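Local coordinates for protein 6-aminohexanoate-cyclic-dimer hydrolase (PDB 3A2Q) that hydrolyses the cyclic dimer of 6-aminohexanoate, a nylon-6 by-product, to the linear dimer, as a member of the amidase family, at residues Thr190-Asp204 with Val229-Pro241. The protein carries 1 engineered substitution. Numbering follows the deposited sequence.
Sequences TRGRISPGPLVTDSD and VSGHRPGDTFCAP
Arg193 lays its guanidinium flat on Ala240, whose CB sits over the centre of one face, 3.5 Å from CZ. At the edge, Pro241 O lies 10° out of the guanidinium plane and takes a hydrogen bond from NH1 at 2.8 Å, with a weaker one from NH2. With CG anti to the backbone N (chi1 -180°), bends at chi2 and chi3 carry the guanidinium back to this carbonyl, while NE forms a salt bridge with Glu460. A leucine in its place would probably deprive Pro241 O of this donor and Glu460 of this salt bridge, though Thr190 OG1 would still bond to it. Phe238 is sandwiched between Thr237 CG2 and Arg191 CD, the latter a CH-pi contact 3.9 Å from the centroid. Between these sites Gly192, third in a type II turn, meets Cys239 so closely that a CB would clash. The contact joins the loop after strand 185-188 of the amidase sheet to that leaving helix 219-229. Ser195 OG, anti to its N (chi1 176°), donates to the syn lone pair of Asp236 OD1 at 2.7 Å and accepts from Gly197 N (ST turn). Thr237 OG1 likewise donates to the syn side of Asp204 OD1, at 2.6 Å.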
loop_
_atom_site.group_PDB
_atom_site.type_symbol
_atom_site.label_atom_id
_atom_site.label_comp_id
_atom_site.label_asym_id
_atom_site.label_seq_id
_atom_site.Cartn_x
_atom_site.Cartn_y
_atom_site.Cartn_z
ATOM N N THR A 190 2.405 8.284 -8.170
ATOM C CA THR A 190 1.865 9.629 -8.295
ATOM C C THR A 190 0.352 9.503 -8.418
ATOM O O THR A 190 -0.143 8.548 -9.012
ATOM C CB THR A 190 2.392 10.292 -9.577
ATOM O OG1 THR A 190 3.813 10.448 -9.467
ATOM C CG2 THR A 190 1.726 11.646 -9.800
ATOM N N ARG A 191 -0.375 10.464 -7.866
ATOM C CA ARG A 191 -1.831 10.449 -7.958
ATOM C C ARG A 191 -2.213 10.391 -9.440
ATOM O O ARG A 191 -1.657 11.125 -10.253
ATOM C CB ARG A 191 -2.401 11.722 -7.317
ATOM C CG ARG A 191 -3.895 11.952 -7.552
ATOM C CD ARG A 191 -4.329 13.262 -6.909
ATOM N NE ARG A 191 -4.270 13.191 -5.451
ATOM C CZ ARG A 191 -3.883 14.184 -4.658
ATOM N NH1 ARG A 191 -3.504 15.351 -5.171
ATOM N NH2 ARG A 191 -3.885 14.013 -3.343
ATOM N N GLY A 192 -3.151 9.514 -9.783
ATOM C CA GLY A 192 -3.587 9.402 -11.162
ATOM C C GLY A 192 -2.729 8.515 -12.045
ATOM O O GLY A 192 -2.916 8.495 -13.265
ATOM N N ARG A 193 -1.783 7.791 -11.449
ATOM C CA ARG A 193 -0.922 6.903 -12.226
ATOM C C ARG A 193 -1.650 5.601 -12.544
ATOM O O ARG A 193 -1.658 5.147 -13.690
ATOM C CB ARG A 193 0.362 6.578 -11.450
ATOM C CG ARG A 193 1.336 5.657 -12.190
ATOM C CD ARG A 193 1.969 6.350 -13.398
ATOM N NE ARG A 193 2.824 7.468 -13.000
ATOM C CZ ARG A 193 3.204 8.445 -13.819
ATOM N NH1 ARG A 193 2.806 8.446 -15.085
ATOM N NH2 ARG A 193 3.971 9.430 -13.369
ATOM N N ILE A 194 -2.260 5.006 -11.522
ATOM C CA ILE A 194 -2.966 3.734 -11.675
ATOM C C ILE A 194 -4.469 3.891 -11.519
ATOM O O ILE A 194 -4.942 4.400 -10.509
ATOM C CB ILE A 194 -2.493 2.702 -10.626
ATOM C CG1 ILE A 194 -0.974 2.528 -10.715
ATOM C CG2 ILE A 194 -3.217 1.370 -10.841
ATOM C CD1 ILE A 194 -0.403 1.497 -9.742
ATOM N N SER A 195 -5.224 3.441 -12.516
ATOM C CA SER A 195 -6.674 3.559 -12.458
ATOM C C SER A 195 -7.334 2.592 -11.483
ATOM O O SER A 195 -7.013 1.406 -11.466
ATOM C CB SER A 195 -7.286 3.330 -13.836
ATOM O OG SER A 195 -8.695 3.367 -13.745
ATOM N N PRO A 196 -8.269 3.097 -10.654
ATOM C CA PRO A 196 -9.005 2.295 -9.670
ATOM C C PRO A 196 -10.399 1.998 -10.233
ATOM O O PRO A 196 -11.247 1.433 -9.542
ATOM C CB PRO A 196 -9.094 3.227 -8.478
ATOM C CG PRO A 196 -9.352 4.543 -9.160
ATOM C CD PRO A 196 -8.408 4.535 -10.355
ATOM N N GLY A 197 -10.621 2.397 -11.484
ATOM C CA GLY A 197 -11.911 2.202 -12.129
ATOM C C GLY A 197 -12.172 0.816 -12.690
ATOM O O GLY A 197 -11.353 -0.090 -12.520
ATOM N N PRO A 198 -13.289 0.628 -13.415
ATOM C CA PRO A 198 -14.326 1.614 -13.756
ATOM C C PRO A 198 -15.174 2.159 -12.602
ATOM O O PRO A 198 -15.855 3.176 -12.754
ATOM C CB PRO A 198 -15.180 0.876 -14.787
ATOM C CG PRO A 198 -15.020 -0.561 -14.394
ATOM C CD PRO A 198 -13.556 -0.663 -14.075
ATOM N N LEU A 199 -15.159 1.483 -11.461
ATOM C CA LEU A 199 -15.937 1.955 -10.323
ATOM C C LEU A 199 -15.393 3.277 -9.792
ATOM O O LEU A 199 -14.231 3.620 -10.015
ATOM C CB LEU A 199 -15.916 0.929 -9.186
ATOM C CG LEU A 199 -16.819 -0.301 -9.289
ATOM C CD1 LEU A 199 -16.500 -1.279 -8.164
ATOM C CD2 LEU A 199 -18.272 0.144 -9.222
ATOM N N VAL A 200 -16.254 4.014 -9.100
ATOM C CA VAL A 200 -15.893 5.276 -8.473
ATOM C C VAL A 200 -16.256 5.052 -7.010
ATOM O O VAL A 200 -17.421 5.155 -6.625
ATOM C CB VAL A 200 -16.717 6.460 -9.028
ATOM C CG1 VAL A 200 -16.338 7.742 -8.298
ATOM C CG2 VAL A 200 -16.470 6.610 -10.519
ATOM N N THR A 201 -15.259 4.736 -6.194
ATOM C CA THR A 201 -15.506 4.461 -4.789
ATOM C C THR A 201 -14.854 5.441 -3.831
ATOM O O THR A 201 -13.977 6.218 -4.212
ATOM C CB THR A 201 -15.020 3.036 -4.424
ATOM O OG1 THR A 201 -13.597 2.953 -4.584
ATOM C CG2 THR A 201 -15.671 2.007 -5.331
ATOM N N ASP A 202 -15.311 5.397 -2.581
ATOM C CA ASP A 202 -14.775 6.226 -1.509
ATOM C C ASP A 202 -14.886 7.733 -1.707
ATOM O O ASP A 202 -14.066 8.482 -1.180
ATOM C CB ASP A 202 -13.308 5.852 -1.275
ATOM C CG ASP A 202 -13.115 4.368 -1.064
ATOM O OD1 ASP A 202 -13.626 3.839 -0.055
ATOM O OD2 ASP A 202 -12.457 3.726 -1.913
ATOM N N SER A 203 -15.901 8.175 -2.448
ATOM C CA SER A 203 -16.109 9.596 -2.712
ATOM C C SER A 203 -14.925 10.167 -3.493
ATOM O O SER A 203 -14.122 10.955 -2.980
ATOM C CB SER A 203 -16.317 10.360 -1.401
ATOM O OG SER A 203 -17.541 9.974 -0.790
ATOM N N ASP A 204 -14.842 9.750 -4.752
ATOM C CA ASP A 204 -13.780 10.166 -5.648
ATOM C C ASP A 204 -12.433 9.764 -5.043
ATOM O O ASP A 204 -11.486 10.550 -5.008
ATOM C CB ASP A 204 -13.860 11.676 -5.879
ATOM C CG ASP A 204 -13.263 12.090 -7.212
ATOM O OD1 ASP A 204 -13.019 11.199 -8.051
ATOM O OD2 ASP A 204 -13.047 13.298 -7.420
ATOM N N VAL A 229 0.073 -1.644 -15.278
ATOM C CA VAL A 229 -1.183 -1.062 -14.821
ATOM C C VAL A 229 -1.378 0.446 -14.875
ATOM O O VAL A 229 -2.416 0.938 -14.445
ATOM C CB VAL A 229 -1.484 -1.510 -13.366
ATOM C CG1 VAL A 229 -1.466 -3.031 -13.273
ATOM C CG2 VAL A 229 -0.456 -0.902 -12.408
ATOM N N SER A 230 -0.412 1.182 -15.407
ATOM C CA SER A 230 -0.535 2.638 -15.467
ATOM C C SER A 230 -1.267 3.175 -16.700
ATOM O O SER A 230 -1.525 2.446 -17.657
ATOM C CB SER A 230 0.856 3.274 -15.382
ATOM O OG SER A 230 1.474 2.971 -14.143
ATOM N N GLY A 231 -1.613 4.460 -16.660
ATOM C CA GLY A 231 -2.294 5.078 -17.788
ATOM C C GLY A 231 -3.712 5.547 -17.523
ATOM O O GLY A 231 -4.430 4.968 -16.703
ATOM N N HIS A 232 -4.124 6.597 -18.229
ATOM C CA HIS A 232 -5.469 7.149 -18.077
ATOM C C HIS A 232 -6.543 6.249 -18.683
ATOM O O HIS A 232 -6.434 5.828 -19.836
ATOM C CB HIS A 232 -5.561 8.524 -18.745
ATOM C CG HIS A 232 -6.911 9.162 -18.627
ATOM N ND1 HIS A 232 -7.387 9.685 -17.444
ATOM C CD2 HIS A 232 -7.906 9.315 -19.533
ATOM C CE1 HIS A 232 -8.617 10.131 -17.624
ATOM N NE2 HIS A 232 -8.956 9.917 -18.883
ATOM N N ARG A 233 -7.588 5.972 -17.906
ATOM C CA ARG A 233 -8.700 5.150 -18.374
ATOM C C ARG A 233 -9.954 6.017 -18.317
ATOM O O ARG A 233 -9.989 7.021 -17.607
ATOM C CB ARG A 233 -8.899 3.905 -17.489
ATOM C CG ARG A 233 -7.666 3.000 -17.330
ATOM C CD ARG A 233 -7.029 2.613 -18.663
ATOM N NE ARG A 233 -7.912 1.846 -19.546
ATOM C CZ ARG A 233 -8.148 0.542 -19.440
ATOM N NH1 ARG A 233 -7.574 -0.173 -18.483
ATOM N NH2 ARG A 233 -8.959 -0.053 -20.308
ATOM N N PRO A 234 -10.999 5.640 -19.064
ATOM C CA PRO A 234 -12.247 6.413 -19.075
ATOM C C PRO A 234 -12.828 6.689 -17.690
ATOM O O PRO A 234 -13.063 5.768 -16.902
ATOM C CB PRO A 234 -13.179 5.554 -19.931
ATOM C CG PRO A 234 -12.242 4.830 -20.843
ATOM C CD PRO A 234 -11.105 4.454 -19.933
ATOM N N GLY A 235 -13.053 7.965 -17.397
ATOM C CA GLY A 235 -13.624 8.330 -16.115
ATOM C C GLY A 235 -12.628 8.642 -15.015
ATOM O O GLY A 235 -12.996 9.260 -14.016
ATOM N N ASP A 236 -11.375 8.222 -15.177
ATOM C CA ASP A 236 -10.367 8.503 -14.157
ATOM C C ASP A 236 -10.365 9.988 -13.840
ATOM O O ASP A 236 -10.264 10.822 -14.732
ATOM C CB ASP A 236 -8.968 8.096 -14.623
ATOM C CG ASP A 236 -8.738 6.607 -14.548
ATOM O OD1 ASP A 236 -9.566 5.901 -13.936
ATOM O OD2 ASP A 236 -7.716 6.150 -15.099
ATOM N N THR A 237 -10.467 10.317 -12.560
ATOM C CA THR A 237 -10.495 11.707 -12.146
ATOM C C THR A 237 -9.138 12.372 -12.264
ATOM O O THR A 237 -9.010 13.479 -12.783
ATOM C CB THR A 237 -10.948 11.841 -10.685
ATOM O OG1 THR A 237 -12.266 11.304 -10.543
ATOM C CG2 THR A 237 -10.933 13.302 -10.259
ATOM N N PHE A 238 -8.121 11.677 -11.773
ATOM C CA PHE A 238 -6.777 12.210 -11.771
ATOM C C PHE A 238 -5.899 11.584 -12.841
ATOM O O PHE A 238 -6.196 10.509 -13.359
ATOM C CB PHE A 238 -6.191 12.007 -10.371
ATOM C CG PHE A 238 -7.049 12.595 -9.283
ATOM C CD1 PHE A 238 -7.037 13.963 -9.038
ATOM C CD2 PHE A 238 -7.927 11.795 -8.560
ATOM C CE1 PHE A 238 -7.889 14.526 -8.091
ATOM C CE2 PHE A 238 -8.784 12.346 -7.613
ATOM C CZ PHE A 238 -8.764 13.715 -7.378
ATOM N N CYS A 239 -4.819 12.275 -13.180
ATOM C CA CYS A 239 -3.898 11.791 -14.189
ATOM C C CYS A 239 -2.492 12.238 -13.798
ATOM O O CYS A 239 -2.317 13.280 -13.160
ATOM C CB CYS A 239 -4.287 12.363 -15.555
ATOM S SG CYS A 239 -3.549 11.520 -16.967
ATOM N N ALA A 240 -1.492 11.442 -14.153
ATOM C CA ALA A 240 -0.114 11.775 -13.818
ATOM C C ALA A 240 0.670 12.080 -15.090
ATOM O O ALA A 240 0.279 11.658 -16.173
ATOM C CB ALA A 240 0.532 10.609 -13.070
ATOM N N PRO A 241 1.774 12.839 -14.971
ATOM C CA PRO A 241 2.629 13.201 -16.107
ATOM C C PRO A 241 3.158 11.928 -16.768
ATOM O O PRO A 241 3.499 10.968 -16.084
ATOM C CB PRO A 241 3.743 14.018 -15.457
ATOM C CG PRO A 241 3.066 14.624 -14.257
ATOM C CD PRO A 241 2.243 13.486 -13.733
HETATM O O HOH W 1 -4.449 2.685 -15.184
HETATM O O HOH W 2 -5.053 -0.022 -13.486
#